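Local coordinates for conserved hypothetical protein (Caulobacter vibrioides, PDB 1XFJ) that probably acts as a purine nucleoside phosphorylase of the YfiH/LACC1 family that also deaminates adenosine, at residues A[6-10]-A[22-28]; A[68-72]-A[84-88]; A[234-238]-A[250-254]. All blocks are in the same frame, centred on the assembly; numbering follows the deposited sequence.

Contact 1 of 3, residues A[6-10]-A[22-28]; sequences LPTVQ and HAFFTRQ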
loop_
_atom_site.group_PDB
_atom_site.type_symbol
_atom_site.label_atom_id
_atom_site.label_comp_id
_atom_site.label_asym_id
_atom_site.label_seq_id
_atom_site.Cartn_x
_atom_site.Cartn_y
_atom_site.Cartn_z
ATOM N N LEU A 6 1.005 15.579 -10.884
ATOM C CA LEU A 6 1.765 14.604 -10.109
ATOM C C LEU A 6 1.915 13.294 -10.873
ATOM O O LEU A 6 0.939 12.762 -11.405
ATOM C CB LEU A 6 1.071 14.306 -8.776
ATOM C CG LEU A 6 1.097 15.366 -7.673
ATOM C CD1 LEU A 6 0.322 14.852 -6.457
ATOM C CD2 LEU A 6 2.540 15.675 -7.291
ATOM N N PRO A 7 3.147 12.769 -10.961
ATOM C CA PRO A 7 3.366 11.505 -11.666
ATOM C C PRO A 7 2.697 10.393 -10.864
ATOM O O PRO A 7 2.729 10.401 -9.630
ATOM C CB PRO A 7 4.885 11.364 -11.664
ATOM C CG PRO A 7 5.352 12.791 -11.684
ATOM C CD PRO A 7 4.433 13.429 -10.667
ATOM N N THR A 8 2.086 9.439 -11.552
ATOM C CA THR A 8 1.429 8.347 -10.853
ATOM C C THR A 8 1.526 7.050 -11.619
ATOM O O THR A 8 1.782 7.036 -12.823
ATOM C CB THR A 8 -0.081 8.619 -10.637
ATOM O OG1 THR A 8 -0.738 8.684 -11.910
ATOM C CG2 THR A 8 -0.300 9.929 -9.893
ATOM N N VAL A 9 1.337 5.954 -10.895
ATOM C CA VAL A 9 1.313 4.638 -11.501
ATOM C C VAL A 9 -0.149 4.252 -11.373
ATOM O O VAL A 9 -0.704 4.256 -10.276
ATOM C CB VAL A 9 2.164 3.613 -10.726
ATOM C CG1 VAL A 9 1.909 2.217 -11.274
ATOM C CG2 VAL A 9 3.641 3.962 -10.850
ATOM N N GLN A 10 -0.789 3.955 -12.492
ATOM C CA GLN A 10 -2.185 3.562 -12.448
ATOM C C GLN A 10 -2.360 2.195 -13.066
ATOM O O GLN A 10 -1.557 1.771 -13.897
ATOM C CB GLN A 10 -3.050 4.582 -13.177
ATOM C CG GLN A 10 -3.206 5.885 -12.425
ATOM C CD GLN A 10 -4.154 6.824 -13.124
ATOM O OE1 GLN A 10 -3.920 7.220 -14.265
ATOM N NE2 GLN A 10 -5.237 7.185 -12.448
ATOM N N HIS A 22 -7.988 6.602 -8.453
ATOM C CA HIS A 22 -6.963 5.871 -7.716
ATOM C C HIS A 22 -5.588 6.274 -8.210
ATOM O O HIS A 22 -5.448 6.834 -9.296
ATOM C CB HIS A 22 -7.107 4.375 -7.963
ATOM C CG HIS A 22 -6.552 3.940 -9.283
ATOM N ND1 HIS A 22 -5.372 3.236 -9.398
ATOM C CD2 HIS A 22 -6.985 4.160 -10.547
ATOM C CE1 HIS A 22 -5.102 3.041 -10.678
ATOM N NE2 HIS A 22 -6.064 3.593 -11.395
ATOM N N ALA A 23 -4.571 5.946 -7.423
ATOM C CA ALA A 23 -3.207 6.253 -7.807
ATOM C C ALA A 23 -2.187 5.701 -6.835
ATOM O O ALA A 23 -2.392 5.710 -5.623
ATOM C CB ALA A 23 -3.019 7.758 -7.932
ATOM N N PHE A 24 -1.097 5.191 -7.397
ATOM C CA PHE A 24 0.028 4.695 -6.619
ATOM C C PHE A 24 1.042 5.798 -6.911
ATOM O O PHE A 24 1.571 5.887 -8.017
ATOM C CB PHE A 24 0.520 3.353 -7.167
ATOM C CG PHE A 24 -0.464 2.230 -6.994
ATOM C CD1 PHE A 24 -0.671 1.653 -5.743
ATOM C CD2 PHE A 24 -1.200 1.758 -8.079
ATOM C CE1 PHE A 24 -1.599 0.617 -5.576
ATOM C CE2 PHE A 24 -2.127 0.728 -7.924
ATOM C CZ PHE A 24 -2.327 0.155 -6.669
ATOM N N PHE A 25 1.289 6.657 -5.931
ATOM C CA PHE A 25 2.208 7.763 -6.139
ATOM C C PHE A 25 3.675 7.370 -6.122
ATOM O O PHE A 25 4.046 6.298 -5.633
ATOM C CB PHE A 25 1.926 8.860 -5.109
ATOM C CG PHE A 25 0.601 9.532 -5.314
ATOM C CD1 PHE A 25 0.465 10.538 -6.265
ATOM C CD2 PHE A 25 -0.531 9.096 -4.627
ATOM C CE1 PHE A 25 -0.781 11.102 -6.537
ATOM C CE2 PHE A 25 -1.784 9.650 -4.890
ATOM C CZ PHE A 25 -1.910 10.657 -5.850
ATOM N N THR A 26 4.501 8.246 -6.687
ATOM C CA THR A 26 5.937 8.029 -6.738
ATOM C C THR A 26 6.595 9.004 -5.767
ATOM O O THR A 26 5.913 9.678 -4.988
ATOM C CB THR A 26 6.506 8.272 -8.160
ATOM O OG1 THR A 26 6.491 9.674 -8.454
ATOM C CG2 THR A 26 5.674 7.531 -9.203
ATOM N N ARG A 27 7.920 9.077 -5.813
ATOM C CA ARG A 27 8.662 9.970 -4.936
ATOM C C ARG A 27 8.734 11.372 -5.538
ATOM O O ARG A 27 9.151 12.317 -4.875
ATOM C CB ARG A 27 10.083 9.437 -4.728
ATOM C CG ARG A 27 10.943 9.488 -5.982
ATOM C CD ARG A 27 12.336 8.956 -5.706
ATOM N NE ARG A 27 12.992 9.690 -4.626
ATOM C CZ ARG A 27 14.109 9.290 -4.031
ATOM N NH1 ARG A 27 14.696 8.164 -4.415
ATOM N NH2 ARG A 27 14.636 10.008 -3.046
ATOM N N GLN A 28 8.310 11.503 -6.791
ATOM C CA GLN A 28 8.367 12.787 -7.489
ATOM C C GLN A 28 7.141 13.695 -7.366
ATOM O O GLN A 28 6.014 13.223 -7.191
ATOM C CB GLN A 28 8.672 12.541 -8.973
ATOM C CG GLN A 28 10.087 12.041 -9.232
ATOM C CD GLN A 28 10.402 11.891 -10.711
ATOM O OE1 GLN A 28 9.865 12.616 -11.547
ATOM N NE2 GLN A 28 11.293 10.958 -11.039
HETATM O O HOH W 1 4.327 10.985 -7.604
#

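Contact 2 of 3, residues A[68-72]-A[84-88]; sequences EDLNV and ADGSW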
loop_
_atom_site.group_PDB
_atom_site.type_symbol
_atom_site.label_atom_id
_atom_site.label_comp_id
_atom_site.label_asym_id
_atom_site.label_seq_id
_atom_site.Cartn_x
_atom_site.Cartn_y
_atom_site.Cartn_z
ATOM N N GLU A 68 -8.142 17.536 4.462
ATOM C CA GLU A 68 -9.132 16.921 5.343
ATOM C C GLU A 68 -9.684 15.625 4.757
ATOM O O GLU A 68 -9.955 14.670 5.486
ATOM C CB GLU A 68 -10.299 17.879 5.601
ATOM C CG GLU A 68 -9.976 19.050 6.511
ATOM C CD GLU A 68 -11.214 19.843 6.896
ATOM O OE1 GLU A 68 -11.856 20.425 5.997
ATOM O OE2 GLU A 68 -11.548 19.879 8.099
ATOM N N ASP A 69 -9.837 15.596 3.438
ATOM C CA ASP A 69 -10.378 14.431 2.747
ATOM C C ASP A 69 -9.424 13.239 2.706
ATOM O O ASP A 69 -9.795 12.161 2.245
ATOM C CB ASP A 69 -10.773 14.813 1.319
ATOM C CG ASP A 69 -11.743 15.984 1.276
ATOM O OD1 ASP A 69 -12.792 15.918 1.953
ATOM O OD2 ASP A 69 -11.457 16.967 0.563
ATOM N N LEU A 70 -8.199 13.428 3.185
ATOM C CA LEU A 70 -7.223 12.347 3.179
ATOM C C LEU A 70 -7.241 11.585 4.499
ATOM O O LEU A 70 -7.081 12.167 5.573
ATOM C CB LEU A 70 -5.822 12.900 2.904
ATOM C CG LEU A 70 -4.720 11.877 2.616
ATOM C CD1 LEU A 70 -5.144 10.944 1.486
ATOM C CD2 LEU A 70 -3.440 12.613 2.244
ATOM N N ASN A 71 -7.442 10.275 4.406
ATOM C CA ASN A 71 -7.505 9.412 5.578
ATOM C C ASN A 71 -6.388 8.368 5.534
ATOM O O ASN A 71 -6.422 7.437 4.727
ATOM C CB ASN A 71 -8.867 8.710 5.628
ATOM C CG ASN A 71 -10.038 9.685 5.742
ATOM O OD1 ASN A 71 -10.545 9.940 6.835
ATOM N ND2 ASN A 71 -10.467 10.231 4.610
ATOM N N VAL A 72 -5.396 8.531 6.404
ATOM C CA VAL A 72 -4.274 7.601 6.473
ATOM C C VAL A 72 -4.033 7.238 7.937
ATOM O O VAL A 72 -4.047 8.101 8.810
ATOM C CB VAL A 72 -2.998 8.221 5.872
ATOM C CG1 VAL A 72 -1.863 7.207 5.893
ATOM C CG2 VAL A 72 -3.273 8.682 4.445
ATOM N N ALA A 84 -13.746 4.814 7.254
ATOM C CA ALA A 84 -13.692 6.268 7.230
ATOM C C ALA A 84 -14.914 6.807 6.494
ATOM O O ALA A 84 -15.058 6.597 5.293
ATOM C CB ALA A 84 -12.416 6.737 6.533
ATOM N N ASP A 85 -15.799 7.489 7.215
ATOM C CA ASP A 85 -16.992 8.060 6.597
ATOM C C ASP A 85 -16.891 9.578 6.600
ATOM O O ASP A 85 -17.861 10.281 6.323
ATOM C CB ASP A 85 -18.255 7.626 7.347
ATOM C CG ASP A 85 -18.193 7.944 8.824
ATOM O OD1 ASP A 85 -17.737 9.053 9.176
ATOM O OD2 ASP A 85 -18.610 7.091 9.636
ATOM N N GLY A 86 -15.701 10.072 6.921
ATOM C CA GLY A 86 -15.471 11.501 6.957
ATOM C C GLY A 86 -14.014 11.789 7.244
ATOM O O GLY A 86 -13.217 10.871 7.429
ATOM N N SER A 87 -13.663 13.069 7.287
ATOM C CA SER A 87 -12.290 13.473 7.550
ATOM C C SER A 87 -11.879 13.211 8.995
ATOM O O SER A 87 -12.699 13.301 9.910
ATOM C CB SER A 87 -12.122 14.960 7.238
ATOM O OG SER A 87 -13.018 15.739 8.008
ATOM N N TRP A 88 -10.607 12.876 9.191
ATOM C CA TRP A 88 -10.077 12.624 10.528
ATOM C C TRP A 88 -9.202 13.798 10.946
ATOM O O TRP A 88 -8.606 13.789 12.023
ATOM C CB TRP A 88 -9.232 11.347 10.559
ATOM C CG TRP A 88 -9.992 10.082 10.316
ATOM C CD1 TRP A 88 -11.275 9.809 10.692
ATOM C CD2 TRP A 88 -9.490 8.888 9.706
ATOM N NE1 TRP A 88 -11.604 8.517 10.356
ATOM C CE2 TRP A 88 -10.525 7.929 9.749
ATOM C CE3 TRP A 88 -8.263 8.532 9.128
ATOM C CZ2 TRP A 88 -10.373 6.637 9.236
ATOM C CZ3 TRP A 88 -8.111 7.246 8.617
ATOM C CH2 TRP A 88 -9.163 6.315 8.676
#

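Contact 3 of 3, residues A[234-238]-A[250-254]; sequences EWFFS and YGRLL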
loop_
_atom_site.group_PDB
_atom_site.type_symbol
_atom_site.label_atom_id
_atom_site.label_comp_id
_atom_site.label_asym_id
_atom_site.label_seq_id
_atom_site.Cartn_x
_atom_site.Cartn_y
_atom_site.Cartn_z
ATOM N N GLU A 234 14.792 6.047 -9.070
ATOM C CA GLU A 234 14.343 7.215 -9.820
ATOM C C GLU A 234 12.907 7.572 -9.447
ATOM O O GLU A 234 12.540 8.749 -9.381
ATOM C CB GLU A 234 14.408 6.919 -11.323
ATOM C CG GLU A 234 13.806 8.003 -12.219
ATOM C CD GLU A 234 13.683 7.568 -13.674
ATOM O OE1 GLU A 234 14.185 6.475 -14.017
ATOM O OE2 GLU A 234 13.087 8.320 -14.479
ATOM N N TRP A 235 12.107 6.544 -9.185
ATOM C CA TRP A 235 10.696 6.736 -8.878
ATOM C C TRP A 235 10.199 6.385 -7.484
ATOM O O TRP A 235 9.152 6.879 -7.073
ATOM C CB TRP A 235 9.851 5.951 -9.884
ATOM C CG TRP A 235 10.070 6.353 -11.297
ATOM C CD1 TRP A 235 10.764 5.666 -12.254
ATOM C CD2 TRP A 235 9.596 7.547 -11.922
ATOM N NE1 TRP A 235 10.748 6.362 -13.441
ATOM C CE2 TRP A 235 10.038 7.521 -13.265
ATOM C CE3 TRP A 235 8.839 8.639 -11.479
ATOM C CZ2 TRP A 235 9.748 8.546 -14.167
ATOM C CZ3 TRP A 235 8.550 9.659 -12.379
ATOM C CH2 TRP A 235 9.005 9.604 -13.707
ATOM N N PHE A 236 10.922 5.546 -6.751
ATOM C CA PHE A 236 10.419 5.134 -5.441
ATOM C C PHE A 236 11.376 5.169 -4.261
ATOM O O PHE A 236 12.583 4.986 -4.417
ATOM C CB PHE A 236 9.859 3.711 -5.549
ATOM C CG PHE A 236 8.895 3.525 -6.687
ATOM C CD1 PHE A 236 7.654 4.160 -6.680
ATOM C CD2 PHE A 236 9.239 2.740 -7.782
ATOM C CE1 PHE A 236 6.769 4.016 -7.750
ATOM C CE2 PHE A 236 8.363 2.589 -8.860
ATOM C CZ PHE A 236 7.127 3.229 -8.843
ATOM N N PHE A 237 10.812 5.416 -3.079
ATOM C CA PHE A 237 11.569 5.404 -1.833
ATOM C C PHE A 237 11.661 3.910 -1.526
ATOM O O PHE A 237 10.825 3.133 -1.994
ATOM C CB PHE A 237 10.791 6.075 -0.698
ATOM C CG PHE A 237 10.585 7.553 -0.872
ATOM C CD1 PHE A 237 11.670 8.413 -0.998
ATOM C CD2 PHE A 237 9.302 8.088 -0.875
ATOM C CE1 PHE A 237 11.477 9.789 -1.125
ATOM C CE2 PHE A 237 9.098 9.458 -1.001
ATOM C CZ PHE A 237 10.190 10.310 -1.127
ATOM N N SER A 238 12.650 3.506 -0.740
ATOM C CA SER A 238 12.814 2.093 -0.398
ATOM C C SER A 238 13.508 1.893 0.944
ATOM O O SER A 238 14.650 2.319 1.130
ATOM C CB SER A 238 13.614 1.378 -1.488
ATOM O OG SER A 238 13.922 0.047 -1.101
ATOM N N TYR A 250 13.640 7.022 5.850
ATOM C CA TYR A 250 13.325 6.995 4.429
ATOM C C TYR A 250 11.985 7.660 4.168
ATOM O O TYR A 250 11.158 7.783 5.071
ATOM C CB TYR A 250 13.291 5.549 3.931
ATOM C CG TYR A 250 12.557 4.616 4.867
ATOM C CD1 TYR A 250 11.176 4.443 4.782
ATOM C CD2 TYR A 250 13.243 3.951 5.882
ATOM C CE1 TYR A 250 10.493 3.629 5.695
ATOM C CE2 TYR A 250 12.577 3.143 6.792
ATOM C CZ TYR A 250 11.207 2.985 6.699
ATOM O OH TYR A 250 10.564 2.190 7.619
ATOM N N GLY A 251 11.789 8.100 2.930
ATOM C CA GLY A 251 10.537 8.733 2.564
ATOM C C GLY A 251 9.476 7.659 2.422
ATOM O O GLY A 251 9.807 6.484 2.244
ATOM N N ARG A 252 8.210 8.058 2.507
ATOM C CA ARG A 252 7.097 7.122 2.391
ATOM C C ARG A 252 6.226 7.474 1.187
ATOM O O ARG A 252 5.890 8.640 0.971
ATOM C CB ARG A 252 6.231 7.152 3.660
ATOM C CG ARG A 252 7.016 7.252 4.966
ATOM C CD ARG A 252 8.036 6.134 5.107
ATOM N NE ARG A 252 8.949 6.388 6.219
ATOM C CZ ARG A 252 8.602 6.341 7.501
ATOM N NH1 ARG A 252 7.354 6.040 7.842
ATOM N NH2 ARG A 252 9.498 6.612 8.440
ATOM N N LEU A 253 5.869 6.455 0.412
ATOM C CA LEU A 253 5.030 6.625 -0.768
ATOM C C LEU A 253 3.570 6.428 -0.392
ATOM O O LEU A 253 3.246 5.562 0.415
ATOM C CB LEU A 253 5.386 5.578 -1.815
ATOM C CG LEU A 253 6.832 5.539 -2.290
ATOM C CD1 LEU A 253 7.114 4.190 -2.951
ATOM C CD2 LEU A 253 7.063 6.688 -3.260
ATOM N N LEU A 254 2.688 7.214 -0.994
ATOM C CA LEU A 254 1.269 7.069 -0.713
ATOM C C LEU A 254 0.578 6.382 -1.882
ATOM O O LEU A 254 0.972 6.550 -3.031
ATOM C CB LEU A 254 0.614 8.433 -0.490
ATOM C CG LEU A 254 -0.822 8.335 0.042
ATOM C CD1 LEU A 254 -0.776 7.882 1.489
ATOM C CD2 LEU A 254 -1.527 9.672 -0.061
#

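Contact 1 of 3, residues A[6-10]-A[22-28]
Pro7 and Thr26 are joined through a single water that four polar groups hold at once. It donates to Pro7 O, at 2.6 Å, and to the carbonyl oxygen of Gln28, and it accepts from both the amide N and the hydroxyl of Thr26. A chi1 of 72° sets Thr26 OG1 between its own N and carbonyl carbon, and it also accepts from Gln28 N in an ST turn. Beyond the water the backbones pair directly. Val9 N gives a hydrogen bond of 2.9 Å to Phe24 O, and Phe24 N returns one to Val9 O in the carbonyl plane. This antiparallel, hydrogen-bonded pair adds the short, weakly bonded strand 8-9 to the edge of the five-stranded sheet, next to strand 20-25. The CB atoms of Val9 and Phe24 touch on one face of it; on the other, Thr8 CG2 approaches Phe25 CE1 to 3.6 Å. Leu6 CD1 reaches the same ring, which Trp62 of helix 49-62 meets edge to face. At the far end the extended Gln10 side chain crosses the His22 imidazole, its amide plane tilted 23° from the ring, and Gln10 NE2 donates to His22 O at 3.2 Å.

Contact 2 of 3, residues A[68-72]-A[84-88]
This is an amide-on-indole contact at the outer edge of the five-stranded sheet: the loop 84-88 folds across strand 70-72, the outermost strand, and Asn71 is the residue that fills the bend. Its CB lies over the six-membered ring of Trp88 in a CH-pi contact, 3.8 Å from the ring centroid. The amide stands nearly upright on the indole, the two planes 85° apart, with Asn71 OD1 above the face and 3.2 Å from Trp88 CD2. A chi1 of -61°, which sets CG opposite the carbonyl carbon, carries the amide into the curve of the loop, where the Ala84 methyl also touches OD1. Asn71 OD1 lies 2.9 Å from Gly86 O, a close approach of two acceptors that is no hydrogen bond. Packing, then, carries the contact, with no hydrogen bond between the segments, and Trp88 N is buried without a partner. The Glu68-Ser87 end is modelled too tightly and is doubtful. Alongside, backbone hydrogen bonds tie Asn71 to Ile106 and Gly108 of strand 106-111, whereas Leu70 and Val72 turn to Arg56 of helix 49-62. Val98, in strand 97-100 of the six-stranded sheet, touches Asn71, Ala84 and Trp88 alike, so the loop bridges the margins of the two sheets.

Contact 3 of 3, residues A[234-238]-A[250-254]
Phe237 lies flat on the backbone of Gly251, and here the contact is tight. Gly251 CA sits 3.6 Å from the centroid of the ring and only 9° off its normal, a CH-pi contact that brings the benzyl group straight down on the main chain because glycine has no side chain to intervene. The approach continues along the peptide, with Phe237 CD2 3.3 Å from Gly251 C. The two methyls of Leu253 divide between the two phenylalanines. CD2 of Leu253 meets Phe237 CD2 at 3.6 Å, while CD1 rests against both CB and CD1 of Phe236, the two side chains crossing at about a right angle. The contact also buries the N of Phe237 and the O of Gly251 with no partner in the model, and the O of Phe237 likewise.

Tyr250 and Arg252, both partly exposed, make up the looser outer side. Tyr250 CB comes no nearer than 4.5 Å to Ser238 O, and the Arg252 side chain leaves its backbone away from the loop. Arg252 NE bends round to Tyr250 O at 2.9 Å, arriving well above the carbonyl plane, and NH2 forms a salt bridge with Asp249. Ser238, also directed away from the contact, is the N-cap of helix 239-244; its OG is hydrogen-bonded to the amide of Arg241 and to Asp113. The contact thus joins the start of that helix to the beginning of strand 253-259, which runs between strands 20-25 and 106-111, with backbone hydrogen bonds from Leu254 to Phe25 and from Leu253 to Ala111.

Overall arrangement
All three contacts reach the five-stranded sheet, at different depths. Contact 1 lies at one margin and contact 2 at the other, about 20 Å apart between centres and not touching, whereas contact 3 enters the sheet at an inner strand and is the buried one. Chemistry follows place: contact 1 relies on strand pairing and a shared water, contact 2 on an amide against an indole, contact 3 on aromatic and aliphatic packing. Contacts 1 and 3 meet where strands 20-25 and 253-259 pair, Phe25 N lying 2.9 Å from Leu254 O, and a second probable hydrogen bond, Arg27 N to Trp235 O, links their loops. Contact 3 also reaches contact 2, since Leu254 packs on Leu70 and Val72.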